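Local coordinates for protein type-iv like pilin ttha1222 (Thermus thermophilus, PDB 5G2F) that is of unknown function but, as a type IV-like competence pilin, probably takes part in DNA uptake during natural transformation, at residues Gln8-Asn13 / Ser38-Arg43. Sequence-based numbering, arbitrary orientation.
Sequences QSYVRN and SGFGQR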
ATOM      1  N   GLN A   8      10.088  14.783   8.135  1.00 39.71           N
ATOM      2  CA  GLN A   8       9.709  15.747   7.116  1.00 39.15           C
ATOM      3  C   GLN A   8      10.254  15.417   5.740  1.00 39.18           C
ATOM      4  O   GLN A   8       9.509  15.407   4.749  1.00 37.15           O
ATOM      5  CB  GLN A   8      10.146  17.152   7.521  1.00 41.83           C
ATOM      6  CG  GLN A   8       9.315  17.765   8.637  1.00 42.89           C
ATOM      7  CD  GLN A   8       9.894  19.078   9.163  1.00 47.87           C
ATOM      8  OE1 GLN A   8      11.116  19.265   9.199  1.00 50.16           O
ATOM      9  NE2 GLN A   8       9.021  19.985   9.607  1.00 48.12           N
ATOM     10  N   SER A   9      11.538  15.115   5.675  1.00 39.30           N
ATOM     11  CA  SER A   9      12.173  14.702   4.434  1.00 39.35           C
ATOM     12  C   SER A   9      11.506  13.451   3.836  1.00 38.00           C
ATOM     13  O   SER A   9      11.273  13.367   2.620  1.00 38.51           O
ATOM     14  CB  SER A   9      13.684  14.506   4.710  1.00 42.85           C
ATOM     15  OG  SER A   9      14.376  14.066   3.553  1.00 47.59           O
ATOM     16  N   TYR A  10      11.158  12.477   4.671  1.00 37.60           N
ATOM     17  CA  TYR A  10      10.469  11.273   4.184  1.00 35.63           C
ATOM     18  C   TYR A  10       9.117  11.586   3.578  1.00 34.38           C
ATOM     19  O   TYR A  10       8.791  11.141   2.480  1.00 32.18           O
ATOM     20  CB  TYR A  10      10.304  10.258   5.315  1.00 37.82           C
ATOM     21  CG  TYR A  10       9.665   8.992   4.886  1.00 35.69           C
ATOM     22  CD1 TYR A  10      10.350   8.105   4.048  1.00 37.06           C
ATOM     23  CD2 TYR A  10       8.377   8.675   5.264  1.00 34.40           C
ATOM     24  CE1 TYR A  10       9.762   6.936   3.620  1.00 36.22           C
ATOM     25  CE2 TYR A  10       7.779   7.501   4.841  1.00 35.66           C
ATOM     26  CZ  TYR A  10       8.487   6.614   4.041  1.00 37.11           C
ATOM     27  OH  TYR A  10       7.875   5.448   3.582  1.00 36.70           O
ATOM     28  N   VAL A  11       8.338  12.428   4.275  1.00 35.05           N
ATOM     29  CA  VAL A  11       7.019  12.824   3.784  1.00 32.80           C
ATOM     30  C   VAL A  11       7.138  13.517   2.436  1.00 31.72           C
ATOM     31  O   VAL A  11       6.349  13.241   1.554  1.00 30.17           O
ATOM     32  CB  VAL A  11       6.277  13.695   4.834  1.00 32.25           C
ATOM     33  CG1 VAL A  11       5.037  14.324   4.236  1.00 33.78           C
ATOM     34  CG2 VAL A  11       5.908  12.816   6.030  1.00 33.18           C
ATOM     35  N   ARG A  12       8.124  14.407   2.281  1.00 33.40           N
ATOM     36  CA  ARG A  12       8.312  15.086   1.015  1.00 33.52           C
ATOM     37  C   ARG A  12       8.659  14.099  -0.085  1.00 34.68           C
ATOM     38  O   ARG A  12       8.189  14.240  -1.216  1.00 31.28           O
ATOM     39  CB  ARG A  12       9.374  16.183   1.096  1.00 37.78           C
ATOM     40  CG  ARG A  12       8.892  17.382   1.908  1.00 39.39           C
ATOM     41  CD  ARG A  12       9.799  18.596   1.721  1.00 43.46           C
ATOM     42  NE  ARG A  12       9.310  19.786   2.447  1.00 48.24           N
ATOM     43  CZ  ARG A  12       8.272  20.537   2.063  1.00 48.88           C
ATOM     44  NH1 ARG A  12       7.596  20.267   0.940  1.00 45.75           N
ATOM     45  NH2 ARG A  12       7.932  21.600   2.791  1.00 50.98           N
ATOM     46  N   ASN A  13       9.463  13.088   0.252  1.00 33.27           N
ATOM     47  CA  ASN A  13       9.767  12.023  -0.730  1.00 33.89           C
ATOM     48  C   ASN A  13       8.557  11.167  -1.113  1.00 32.04           C
ATOM     49  O   ASN A  13       8.422  10.803  -2.296  1.00 29.73           O
ATOM     50  CB  ASN A  13      10.965  11.167  -0.262  1.00 38.18           C
ATOM     51  CG  ASN A  13      12.290  11.842  -0.549  1.00 44.07           C
ATOM     52  OD1 ASN A  13      12.439  12.537  -1.555  1.00 55.74           O
ATOM     53  ND2 ASN A  13      13.279  11.615   0.315  1.00 53.74           N
ATOM     54  N   SER A  38       5.573   1.569   3.644  1.00 42.48           N
ATOM     55  CA  SER A  38       6.479   0.925   2.708  1.00 42.61           C
ATOM     56  C   SER A  38       6.278   1.394   1.306  1.00 42.08           C
ATOM     57  O   SER A  38       5.274   2.026   1.010  1.00 41.57           O
ATOM     58  CB  SER A  38       6.319  -0.616   2.785  1.00 44.60           C
ATOM     59  OG  SER A  38       5.275  -0.997   1.895  1.00 43.07           O
ATOM     60  N   GLY A  39       7.245   1.071   0.435  1.00 42.42           N
ATOM     61  CA  GLY A  39       7.135   1.389  -0.980  1.00 41.82           C
ATOM     62  C   GLY A  39       7.512   2.809  -1.341  1.00 39.57           C
ATOM     63  O   GLY A  39       7.241   3.242  -2.466  1.00 39.32           O
ATOM     64  N   PHE A  40       8.139   3.523  -0.400  1.00 37.54           N
ATOM     65  CA  PHE A  40       8.600   4.868  -0.658  1.00 37.00           C
ATOM     66  C   PHE A  40      10.031   5.125  -0.256  1.00 39.76           C
ATOM     67  O   PHE A  40      10.382   6.188   0.295  1.00 37.80           O
ATOM     68  CB  PHE A  40       7.675   5.893   0.025  1.00 35.15           C
ATOM     69  CG  PHE A  40       6.278   5.902  -0.506  1.00 33.30           C
ATOM     70  CD1 PHE A  40       5.949   6.656  -1.636  1.00 32.33           C
ATOM     71  CD2 PHE A  40       5.296   5.138   0.070  1.00 34.21           C
ATOM     72  CE1 PHE A  40       4.677   6.665  -2.138  1.00 29.81           C
ATOM     73  CE2 PHE A  40       4.014   5.154  -0.425  1.00 33.62           C
ATOM     74  CZ  PHE A  40       3.697   5.934  -1.534  1.00 31.70           C
ATOM     75  N   GLY A  41      10.892   4.151  -0.544  1.00 39.06           N
ATOM     76  CA  GLY A  41      12.298   4.310  -0.275  1.00 40.88           C
ATOM     77  C   GLY A  41      12.540   4.008   1.177  1.00 42.65           C
ATOM     78  O   GLY A  41      11.691   3.437   1.862  1.00 43.92           O
ATOM     79  N   GLN A  42      13.734   4.347   1.639  1.00 46.87           N
ATOM     80  CA  GLN A  42      14.118   4.088   3.012  1.00 47.46           C
ATOM     81  C   GLN A  42      13.264   4.944   3.946  1.00 45.83           C
ATOM     82  O   GLN A  42      13.220   6.142   3.801  1.00 47.41           O
ATOM     83  CB  GLN A  42      15.594   4.424   3.181  1.00 52.95           C
ATOM     84  CG  GLN A  42      16.102   4.340   4.616  1.00 58.98           C
ATOM     85  CD  GLN A  42      16.151   2.928   5.181  1.00 66.34           C
ATOM     86  OE1 GLN A  42      16.294   1.940   4.443  1.00 69.44           O
ATOM     87  NE2 GLN A  42      16.038   2.831   6.504  1.00 67.99           N
ATOM     88  N   ARG A  43      12.586   4.319   4.897  1.00 45.06           N
ATOM     89  CA  ARG A  43      11.771   5.035   5.880  1.00 43.23           C
ATOM     90  C   ARG A  43      12.553   5.193   7.189  1.00 45.52           C
ATOM     91  O   ARG A  43      12.944   4.197   7.793  1.00 46.32           O
ATOM     92  CB  ARG A  43      10.448   4.292   6.143  1.00 43.45           C
ATOM     93  CG  ARG A  43       9.590   4.967   7.210  1.00 46.39           C
ATOM     94  CD  ARG A  43       8.203   4.352   7.411  1.00 47.14           C
ATOM     95  NE  ARG A  43       8.232   2.899   7.544  1.00 52.28           N
ATOM     96  CZ  ARG A  43       8.542   2.261   8.665  1.00 53.48           C
ATOM     97  NH1 ARG A  43       8.876   2.924   9.760  1.00 54.68           N
ATOM     98  NH2 ARG A  43       8.545   0.941   8.675  1.00 57.94           N
TER
HETATM   99  O   HOH W   1       9.039   3.184   2.438  1.00 39.47           O
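Y10 carries most of the contact made by 8-13, on helix 3-19, its ring reaching into the loop F40-R43. Carbon packing comes first: CG of R43 lies over one ring face, 4.0 Å from the centroid of the Y10 ring and 20° off its normal, a CH-pi contact. R43 holds its CG anti to the backbone N (chi1 177°), which carries CG over the ring near CZ and CE2; R43 CB lies 3.7 Å from Y10 CZ. Beyond the bend at chi3, the guanidinium stands 83° from the ring plane, so the two planes are not stacked; its NE bonds to L37 O. On the other side of the ring plane from R43 CG, F40 CB approaches Y10 OH at 3.6 Å, while the phenyl turns off toward I52 of strand 47-54 and L33.

Between the two segments the polar link runs through a water in the ring plane, which donates to Y10 OH at 2.8 Å and to G41 O at 2.7 Å, and accepts from F40 N at 3.0 Å. The same hydroxyl also hydrogen-bonds C36 O, beside the C36-C50 disulfide. A phenylalanine in place of Y10 would probably keep much of the packing but leave C36 O without this partner and the water with one anchor fewer.

The loop also meets a neighbouring copy: G41 N hydrogen-bonds Q8 OE1 of the second subunit. Apolar cover on the ring and a water shared with loop backbone thus imply that one tyrosine ties helix 3-19 of this C-terminal pilin fragment to the disulfide-bearing loop leading into the antiparallel sheet.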